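Local coordinates for protein aminotransferase class I and II (Anaerococcus prevotii, PDB 4EMY) that binds pyridoxal 5'-phosphate as a homodimer and probably catalyses transamination, at residues Y84-F93 / R269-S277. Residues are numbered along the deposited sequence; the frame is centred on the assembly and turned at random.
With PLP (pyridoxal-5'-phosphate), chain E.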
ATOM      1  N   TYR A  84      -1.413 -14.900  10.351  1.00 39.20           N
ATOM      2  CA  TYR A  84      -0.835 -13.557  10.537  1.00 38.25           C
ATOM      3  C   TYR A  84      -1.722 -12.670  11.417  1.00 38.09           C
ATOM      4  O   TYR A  84      -1.245 -12.113  12.404  1.00 38.23           O
ATOM      5  CB  TYR A  84      -0.583 -12.874   9.186  1.00 37.19           C
ATOM      6  CG  TYR A  84      -0.078 -11.433   9.244  1.00 36.34           C
ATOM      7  CD1 TYR A  84       1.294 -11.155   9.275  1.00 36.25           C
ATOM      8  CD2 TYR A  84      -0.971 -10.348   9.230  1.00 35.71           C
ATOM      9  CE1 TYR A  84       1.760  -9.847   9.303  1.00 35.53           C
ATOM     10  CE2 TYR A  84      -0.516  -9.037   9.263  1.00 34.99           C
ATOM     11  CZ  TYR A  84       0.846  -8.790   9.300  1.00 34.94           C
ATOM     12  OH  TYR A  84       1.315  -7.491   9.328  1.00 34.38           O
ATOM     13  N   ARG A  85      -3.003 -12.550  11.069  1.00 37.84           N
ATOM     14  CA  ARG A  85      -3.942 -11.751  11.865  1.00 37.81           C
ATOM     15  C   ARG A  85      -3.966 -12.206  13.327  1.00 38.93           C
ATOM     16  O   ARG A  85      -3.884 -11.382  14.242  1.00 39.00           O
ATOM     17  CB  ARG A  85      -5.352 -11.787  11.271  1.00 37.69           C
ATOM     18  CG  ARG A  85      -5.430 -11.269   9.850  1.00 36.60           C
ATOM     19  CD  ARG A  85      -6.747 -11.635   9.213  1.00 36.72           C
ATOM     20  NE  ARG A  85      -7.826 -10.795   9.719  1.00 36.78           N
ATOM     21  CZ  ARG A  85      -9.103 -10.920   9.371  1.00 37.00           C
ATOM     22  NH1 ARG A  85      -9.474 -11.860   8.518  1.00 37.21           N
ATOM     23  NH2 ARG A  85     -10.009 -10.105   9.880  1.00 37.10           N
ATOM     24  N   LYS A  86      -4.064 -13.513  13.538  1.00 39.88           N
ATOM     25  CA  LYS A  86      -4.051 -14.067  14.884  1.00 41.13           C
ATOM     26  C   LYS A  86      -2.732 -13.753  15.615  1.00 41.17           C
ATOM     27  O   LYS A  86      -2.752 -13.253  16.740  1.00 41.59           O
ATOM     28  CB  LYS A  86      -4.306 -15.578  14.838  1.00 42.29           C
ATOM     29  CG  LYS A  86      -4.566 -16.213  16.195  1.00 43.83           C
ATOM     30  CD  LYS A  86      -4.267 -17.708  16.186  1.00 45.04           C
ATOM     31  CE  LYS A  86      -4.413 -18.326  17.572  1.00 46.67           C
ATOM     32  NZ  LYS A  86      -3.297 -17.943  18.479  1.00 46.79           N
ATOM     33  N   ILE A  87      -1.598 -14.033  14.967  1.00 40.79           N
ATOM     34  CA  ILE A  87      -0.279 -13.858  15.589  1.00 40.94           C
ATOM     35  C   ILE A  87       0.069 -12.385  15.853  1.00 40.01           C
ATOM     36  O   ILE A  87       0.795 -12.086  16.800  1.00 40.39           O
ATOM     37  CB  ILE A  87       0.828 -14.597  14.803  1.00 40.99           C
ATOM     38  CG1 ILE A  87       0.641 -16.111  14.946  1.00 42.35           C
ATOM     39  CG2 ILE A  87       2.217 -14.207  15.288  1.00 40.94           C
ATOM     40  CD1 ILE A  87       1.226 -16.920  13.812  1.00 42.50           C
ATOM     41  N   VAL A  88      -0.465 -11.473  15.038  1.00 38.89           N
ATOM     42  CA  VAL A  88      -0.385 -10.031  15.326  1.00 38.16           C
ATOM     43  C   VAL A  88      -0.989  -9.723  16.701  1.00 38.89           C
ATOM     44  O   VAL A  88      -0.335  -9.117  17.551  1.00 39.06           O
ATOM     45  CB  VAL A  88      -1.075  -9.169  14.238  1.00 37.11           C
ATOM     46  CG1 VAL A  88      -1.254  -7.734  14.708  1.00 36.72           C
ATOM     47  CG2 VAL A  88      -0.268  -9.172  12.948  1.00 36.38           C
ATOM     48  N   ILE A  89      -2.225 -10.176  16.909  1.00 39.41           N
ATOM     49  CA  ILE A  89      -2.976  -9.935  18.145  1.00 40.25           C
ATOM     50  C   ILE A  89      -2.257 -10.504  19.371  1.00 41.38           C
ATOM     51  O   ILE A  89      -2.175  -9.850  20.408  1.00 41.78           O
ATOM     52  CB  ILE A  89      -4.423 -10.487  18.041  1.00 40.78           C
ATOM     53  CG1 ILE A  89      -5.205  -9.720  16.967  1.00 39.71           C
ATOM     54  CG2 ILE A  89      -5.143 -10.411  19.381  1.00 41.95           C
ATOM     55  CD1 ILE A  89      -6.419 -10.446  16.431  1.00 40.04           C
ATOM     56  N   ASP A  90      -1.721 -11.713  19.242  1.00 41.95           N
ATOM     57  CA  ASP A  90      -1.025 -12.352  20.348  1.00 43.17           C
ATOM     58  C   ASP A  90       0.280 -11.631  20.684  1.00 42.75           C
ATOM     59  O   ASP A  90       0.548 -11.334  21.851  1.00 43.50           O
ATOM     60  CB  ASP A  90      -0.763 -13.825  20.037  1.00 44.00           C
ATOM     61  CG  ASP A  90      -2.049 -14.635  19.876  1.00 44.75           C
ATOM     62  OD1 ASP A  90      -1.945 -15.819  19.460  1.00 45.37           O
ATOM     63  OD2 ASP A  90      -3.151 -14.099  20.167  1.00 44.80           O
ATOM     64  N   THR A  91       1.071 -11.335  19.656  1.00 41.64           N
ATOM     65  CA  THR A  91       2.379 -10.708  19.820  1.00 41.25           C
ATOM     66  C   THR A  91       2.270  -9.276  20.327  1.00 40.78           C
ATOM     67  O   THR A  91       3.067  -8.849  21.168  1.00 41.16           O
ATOM     68  CB  THR A  91       3.161 -10.736  18.495  1.00 40.27           C
ATOM     69  OG1 THR A  91       3.398 -12.098  18.132  1.00 40.90           O
ATOM     70  CG2 THR A  91       4.501 -10.004  18.609  1.00 39.91           C
ATOM     71  N   LEU A  92       1.285  -8.544  19.814  1.00 40.04           N
ATOM     72  CA  LEU A  92       1.138  -7.127  20.131  1.00 39.59           C
ATOM     73  C   LEU A  92       0.681  -6.888  21.568  1.00 40.65           C
ATOM     74  O   LEU A  92       1.119  -5.937  22.216  1.00 40.68           O
ATOM     75  CB  LEU A  92       0.181  -6.455  19.142  1.00 38.66           C
ATOM     76  CG  LEU A  92      -0.725  -5.333  19.642  1.00 38.68           C
ATOM     77  CD1 LEU A  92       0.010  -4.008  19.709  1.00 38.21           C
ATOM     78  CD2 LEU A  92      -1.931  -5.228  18.733  1.00 38.21           C
ATOM     79  N   PHE A  93      -0.203  -7.749  22.057  1.00 41.59           N
ATOM     80  CA  PHE A  93      -0.769  -7.573  23.381  1.00 42.73           C
ATOM     81  C   PHE A  93      -0.023  -8.345  24.461  1.00 43.99           C
ATOM     82  O   PHE A  93      -0.080  -7.981  25.632  1.00 44.90           O
ATOM     83  CB  PHE A  93      -2.243  -7.963  23.381  1.00 43.25           C
ATOM     84  CG  PHE A  93      -3.120  -7.013  22.621  1.00 42.30           C
ATOM     85  CD1 PHE A  93      -3.206  -5.674  22.993  1.00 42.04           C
ATOM     86  CD2 PHE A  93      -3.879  -7.457  21.546  1.00 41.79           C
ATOM     87  CE1 PHE A  93      -4.023  -4.796  22.296  1.00 41.29           C
ATOM     88  CE2 PHE A  93      -4.698  -6.583  20.847  1.00 41.02           C
ATOM     89  CZ  PHE A  93      -4.766  -5.250  21.220  1.00 40.76           C
ATOM     90  N   ARG A 269       7.249  -3.380   4.223  1.00 39.03           N
ATOM     91  CA  ARG A 269       5.922  -2.764   4.335  1.00 38.33           C
ATOM     92  C   ARG A 269       4.819  -3.671   4.878  1.00 37.99           C
ATOM     93  O   ARG A 269       3.885  -4.023   4.150  1.00 37.87           O
ATOM     94  CB  ARG A 269       5.484  -2.181   2.986  1.00 38.54           C
ATOM     95  CG  ARG A 269       6.513  -1.303   2.291  1.00 39.31           C
ATOM     96  CD  ARG A 269       6.928  -0.101   3.133  1.00 39.45           C
ATOM     97  NE  ARG A 269       5.801   0.645   3.697  1.00 38.66           N
ATOM     98  CZ  ARG A 269       5.679   0.959   4.983  1.00 38.52           C
ATOM     99  NH1 ARG A 269       6.604   0.609   5.861  1.00 38.98           N
ATOM    100  NH2 ARG A 269       4.627   1.640   5.393  1.00 38.51           N
ATOM    101  N   SER A 270       4.919  -4.037   6.152  1.00 37.84           N
ATOM    102  CA  SER A 270       3.911  -4.896   6.759  1.00 37.78           C
ATOM    103  C   SER A 270       3.533  -4.499   8.172  1.00 37.40           C
ATOM    104  O   SER A 270       4.325  -4.642   9.105  1.00 37.70           O
ATOM    105  CB  SER A 270       4.354  -6.352   6.745  1.00 38.71           C
ATOM    106  OG  SER A 270       3.315  -7.183   7.226  1.00 39.15           O
ATOM    107  N   GLY A 271       2.308  -4.006   8.317  1.00 36.82           N
ATOM    108  CA  GLY A 271       1.735  -3.709   9.619  1.00 36.41           C
ATOM    109  C   GLY A 271       0.351  -4.312   9.729  1.00 36.51           C
ATOM    110  O   GLY A 271      -0.016  -5.198   8.952  1.00 36.81           O
ATOM    111  N   ALA A 272      -0.410  -3.823  10.704  1.00 36.32           N
ATOM    112  CA  ALA A 272      -1.810  -4.193  10.888  1.00 36.59           C
ATOM    113  C   ALA A 272      -2.564  -3.115  11.656  1.00 36.26           C
ATOM    114  O   ALA A 272      -1.989  -2.397  12.476  1.00 35.91           O
ATOM    115  CB  ALA A 272      -1.919  -5.528  11.611  1.00 37.47           C
ATOM    116  N   ALA A 273      -3.858  -3.013  11.367  1.00 36.48           N
ATOM    117  CA  ALA A 273      -4.800  -2.224  12.162  1.00 36.53           C
ATOM    118  C   ALA A 273      -5.632  -3.161  13.029  1.00 37.43           C
ATOM    119  O   ALA A 273      -6.420  -3.957  12.517  1.00 38.09           O
ATOM    120  CB  ALA A 273      -5.702  -1.409  11.260  1.00 36.44           C
ATOM    121  N   VAL A 274      -5.441  -3.064  14.340  1.00 37.52           N
ATOM    122  CA  VAL A 274      -6.139  -3.904  15.304  1.00 38.52           C
ATOM    123  C   VAL A 274      -7.216  -3.094  16.031  1.00 38.90           C
ATOM    124  O   VAL A 274      -6.920  -2.094  16.685  1.00 38.45           O
ATOM    125  CB  VAL A 274      -5.157  -4.510  16.325  1.00 38.72           C
ATOM    126  CG1 VAL A 274      -5.875  -5.476  17.246  1.00 40.10           C
ATOM    127  CG2 VAL A 274      -4.018  -5.228  15.614  1.00 38.37           C
ATOM    128  N   GLY A 275      -8.464  -3.530  15.894  1.00 39.84           N
ATOM    129  CA  GLY A 275      -9.600  -2.876  16.536  1.00 40.50           C
ATOM    130  C   GLY A 275     -10.062  -3.585  17.798  1.00 41.78           C
ATOM    131  O   GLY A 275      -9.967  -4.812  17.902  1.00 42.49           O
ATOM    132  N   ILE A 276     -10.553  -2.803  18.759  1.00 42.17           N
ATOM    133  CA  ILE A 276     -11.080  -3.325  20.017  1.00 43.57           C
ATOM    134  C   ILE A 276     -12.477  -2.759  20.250  1.00 44.72           C
ATOM    135  O   ILE A 276     -12.658  -1.545  20.256  1.00 44.27           O
ATOM    136  CB  ILE A 276     -10.213  -2.910  21.236  1.00 43.21           C
ATOM    137  CG1 ILE A 276      -8.724  -2.739  20.877  1.00 41.68           C
ATOM    138  CG2 ILE A 276     -10.429  -3.856  22.415  1.00 44.65           C
ATOM    139  CD1 ILE A 276      -7.943  -4.027  20.734  1.00 41.80           C
ATOM    140  N   SER A 277     -13.461  -3.636  20.436  1.00 46.38           N
ATOM    141  CA  SER A 277     -14.821  -3.211  20.776  1.00 47.87           C
ATOM    142  C   SER A 277     -15.553  -4.215  21.649  1.00 49.97           C
ATOM    143  O   SER A 277     -15.269  -5.409  21.620  1.00 50.43           O
ATOM    144  CB  SER A 277     -15.648  -2.944  19.519  1.00 47.95           C
ATOM    145  OG  SER A 277     -16.929  -2.434  19.853  1.00 49.41           O
TER
HETATM  146  N1  PLP E 501       4.343   5.773  13.170  1.00 28.10           N
HETATM  147  C2  PLP E 501       5.358   6.547  13.707  1.00 28.71           C
HETATM  148  C2A PLP E 501       5.112   7.362  14.941  1.00 27.05           C
HETATM  149  C3  PLP E 501       6.619   6.565  13.116  1.00 29.04           C
HETATM  150  O3  PLP E 501       7.614   7.329  13.648  1.00 28.37           O
HETATM  151  C4  PLP E 501       6.880   5.830  11.978  1.00 30.44           C
HETATM  152  C4A PLP E 501       7.880   6.420  11.022  1.00 33.98           C
HETATM  153  O4A PLP E 501       9.054   6.038  11.015  1.00 42.42           O
HETATM  154  C5  PLP E 501       5.857   5.046  11.447  1.00 29.95           C
HETATM  155  C6  PLP E 501       4.588   5.024  12.040  1.00 28.88           C
HETATM  156  C5A PLP E 501       6.135   4.244  10.185  1.00 29.45           C
HETATM  157  O4P PLP E 501       5.473   3.000  10.159  1.00 27.92           O
HETATM  158  P   PLP E 501       5.641   2.123   8.833  1.00 26.27           P
HETATM  159  O1P PLP E 501       4.596   2.614   7.866  1.00 25.46           O
HETATM  160  O2P PLP E 501       5.472   0.667   9.208  1.00 23.97           O
HETATM  161  O3P PLP E 501       7.002   2.332   8.218  1.00 26.40           O
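Tyr-84, Val-88, Leu-92 and Phe-93 of helix 82-93 lie on Ala-272, Val-274 and Ile-276, in a strand of the large mixed sheet of the fold-type I PLP-dependent aminotransferases, and on Ser-270 in the loop just before it. Strand 271-277 is the antiparallel member of that sheet, between 101-107 and 251-258, and the helix crosses it at -75°, with the short axes 9.8 Å apart. The polar end belongs to Tyr-84. Its CG is anti to the backbone N (chi1 176°), which sends the ring down to the start of the strand. There the phenol hydroxyl donates to Gly-271 O, 2.7 Å from OH; that oxygen lies at the ring edge, while OH itself stands well above the carbonyl plane. Ser-270 OG in turn donates to Tyr-84 OH at 2.9 Å, so two bonds fix the buried hydroxyl. Val-88 CG2 rests over one face of the tyrosine ring, displaced toward its rim, and Gln-306 and Leu-309 of helix 303-311 also pack on this side chain.

Farther along, Val-274 divides its branches. CG2 touches both Val-88 CG1 and Leu-92 CD2, 3.8 Å from each, and CG1 turns to Phe-93, with CE2 3.9 Å off. Leu-92 meets the valine end-on, whereas Val-88 runs alongside it in the opposite direction and also touches Ala-272 CB. The Phe-93 ring, packed edge-to-face with Phe-241, extends the apolar row to Ile-276 CD1.

Just before the strand, Arg-269 folds back at chi2 and chi3 toward the cofactor phosphate on the other side of the sheet. Its NH1 bonds O3P of PLP, and NH2 reaches O1P at 2.7 Å with a nearly straight N-H...O angle of 165°.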